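Local coordinates for protein ectoine hydroxylase (Sphingopyxis alaskensis, PDB 4MHR) that catalyses the iron(II)- and 2-oxoglutarate-dependent hydroxylation of L-ectoine to 5-hydroxyectoine, a compatible solute that protects cells against osmotic stress, at residues 185-190 / 232-237. Sequence-based numbering, arbitrary orientation.
Sequences PLMVIP and HGIVAP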
loop_
_atom_site.group_PDB
_atom_site.type_symbol
_atom_site.label_atom_id
_atom_site.label_comp_id
_atom_site.label_asym_id
_atom_site.label_seq_id
_atom_site.Cartn_x
_atom_site.Cartn_y
_atom_site.Cartn_z
ATOM N N PRO A 185 9.290 4.409 -10.636
ATOM C CA PRO A 185 8.907 4.427 -9.199
ATOM C C PRO A 185 7.430 4.799 -9.008
ATOM O O PRO A 185 6.789 5.379 -9.890
ATOM C CB PRO A 185 9.778 5.549 -8.634
ATOM C CG PRO A 185 9.911 6.533 -9.790
ATOM C CD PRO A 185 9.998 5.641 -11.041
ATOM N N LEU A 186 6.918 4.491 -7.834
ATOM C CA LEU A 186 5.607 4.951 -7.412
ATOM C C LEU A 186 5.514 6.488 -7.470
ATOM O O LEU A 186 6.368 7.196 -6.996
ATOM C CB LEU A 186 5.377 4.458 -5.955
ATOM C CG LEU A 186 3.968 4.742 -5.412
ATOM C CD1 LEU A 186 2.935 3.932 -6.178
ATOM C CD2 LEU A 186 3.886 4.417 -3.923
ATOM N N MET A 187 4.459 6.983 -8.093
ATOM C CA MET A 187 4.164 8.384 -8.174
ATOM C C MET A 187 2.855 8.566 -7.416
ATOM O O MET A 187 1.921 7.776 -7.593
ATOM C CB MET A 187 3.875 8.729 -9.639
ATOM C CG MET A 187 5.138 8.790 -10.478
ATOM S SD MET A 187 4.850 9.328 -12.171
ATOM C CE MET A 187 3.470 10.422 -12.155
ATOM N N VAL A 188 2.767 9.650 -6.681
ATOM C CA VAL A 188 1.577 10.011 -5.932
ATOM C C VAL A 188 1.219 11.425 -6.277
ATOM O O VAL A 188 2.105 12.226 -6.707
ATOM C CB VAL A 188 1.766 9.806 -4.413
ATOM C CG1 VAL A 188 2.219 8.402 -4.146
ATOM C CG2 VAL A 188 2.760 10.808 -3.793
ATOM N N ILE A 189 -0.067 11.742 -6.124
ATOM C CA ILE A 189 -0.528 13.137 -6.155
ATOM C C ILE A 189 -0.751 13.609 -4.697
ATOM O O ILE A 189 -1.779 13.249 -4.047
ATOM C CB ILE A 189 -1.812 13.246 -6.986
ATOM C CG1 ILE A 189 -1.526 12.824 -8.449
ATOM C CG2 ILE A 189 -2.362 14.665 -6.949
ATOM C CD1 ILE A 189 -2.779 12.828 -9.316
ATOM N N PRO A 190 0.198 14.419 -4.152
ATOM C CA PRO A 190 0.108 14.713 -2.715
ATOM C C PRO A 190 -1.130 15.563 -2.354
ATOM O O PRO A 190 -1.514 16.446 -3.098
ATOM C CB PRO A 190 1.413 15.478 -2.383
ATOM C CG PRO A 190 2.181 15.576 -3.655
ATOM C CD PRO A 190 1.373 15.035 -4.798
ATOM N N HIS A 232 -2.186 19.810 -7.214
ATOM C CA HIS A 232 -1.214 19.300 -6.201
ATOM C C HIS A 232 0.170 18.905 -6.706
ATOM O O HIS A 232 1.093 18.729 -5.921
ATOM C CB HIS A 232 -1.804 18.088 -5.539
ATOM C CG HIS A 232 -3.106 18.347 -4.870
ATOM N ND1 HIS A 232 -3.206 19.148 -3.765
ATOM C CD2 HIS A 232 -4.353 17.887 -5.127
ATOM C CE1 HIS A 232 -4.467 19.173 -3.365
ATOM N NE2 HIS A 232 -5.178 18.412 -4.173
ATOM N N GLY A 233 0.331 18.776 -8.015
ATOM C CA GLY A 233 1.585 18.322 -8.547
ATOM C C GLY A 233 1.695 16.791 -8.404
ATOM O O GLY A 233 0.777 16.072 -7.925
ATOM N N ILE A 234 2.838 16.299 -8.840
ATOM C CA ILE A 234 3.178 14.899 -8.717
ATOM C C ILE A 234 4.527 14.733 -8.030
ATOM O O ILE A 234 5.473 15.469 -8.305
ATOM C CB ILE A 234 3.163 14.222 -10.071
ATOM C CG1 ILE A 234 1.739 14.089 -10.581
ATOM C CG2 ILE A 234 3.726 12.831 -9.913
ATOM C CD1 ILE A 234 1.595 13.817 -12.099
ATOM N N VAL A 235 4.651 13.711 -7.189
ATOM C CA VAL A 235 5.938 13.382 -6.561
ATOM C C VAL A 235 6.214 11.867 -6.687
ATOM O O VAL A 235 5.317 11.072 -6.635
ATOM C CB VAL A 235 5.868 13.816 -5.063
ATOM C CG1 VAL A 235 7.039 13.316 -4.243
ATOM C CG2 VAL A 235 5.897 15.344 -4.960
ATOM N N ALA A 236 7.461 11.475 -6.803
ATOM C CA ALA A 236 7.820 10.082 -6.955
ATOM C C ALA A 236 8.892 9.774 -5.965
ATOM O O ALA A 236 10.034 9.986 -6.276
ATOM C CB ALA A 236 8.328 9.824 -8.354
ATOM N N PRO A 237 8.521 9.351 -4.744
ATOM C CA PRO A 237 9.512 9.015 -3.753
ATOM C C PRO A 237 10.488 7.923 -4.234
ATOM O O PRO A 237 10.100 6.996 -4.903
ATOM C CB PRO A 237 8.690 8.520 -2.554
ATOM C CG PRO A 237 7.290 8.833 -2.843
ATOM C CD PRO A 237 7.144 9.195 -4.275
#
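Val188 and Val235 face each other as an antiparallel hydrogen-bonded pair, the single beta bridge between 185-190 and 232-237. Val188 N donates to Val235 O at 2.9 Å, and Val235 N returns the bond to Val188 O at 3.0 Å; N-H...O angles of 167° and 172° make both nearly straight. Each carbonyl also receives a CA-H...O contact, Val235 O from Met187 CA and Val188 O from Ile234 CA. Beyond the bridge, Leu186 O lies 3.2 Å from Ala236 CA, a third such contact.

On one face, Met187 CG packs on Ala236 CB at 4.0 Å, and its chain then bends toward Ile234. Next to it, Ile189 CG1 meets Ile234 CG1 at 4.1 Å, while Ile189 CG2, anti to the backbone N, reaches His232 CB at 3.7 Å. An alanine in place of Ile189 would probably open a gap beside Ile234 and the CB of His232. On the other face, Pro190 CG abuts Val235 CG2 at 3.9 Å, the two side chains nearly perpendicular.

Backbone bonds from Met187 to Gly254 and from Ile189 to Met252 pair 185-190 with strand 253-255 of the cupin fold and the residue just before it; Leu186 touches the iron ligand His253. Trp151 of strand 149-152 touches Met187, Ile189 and Ile234; Tyr54 of strand 54-57 meets Val188, Pro190 and Val235. Strand 187-188 is outermost in the antiparallel sheet 149-152, 253-255, 187-188, and 232-237, leaving helix 222-232, runs along its outer side.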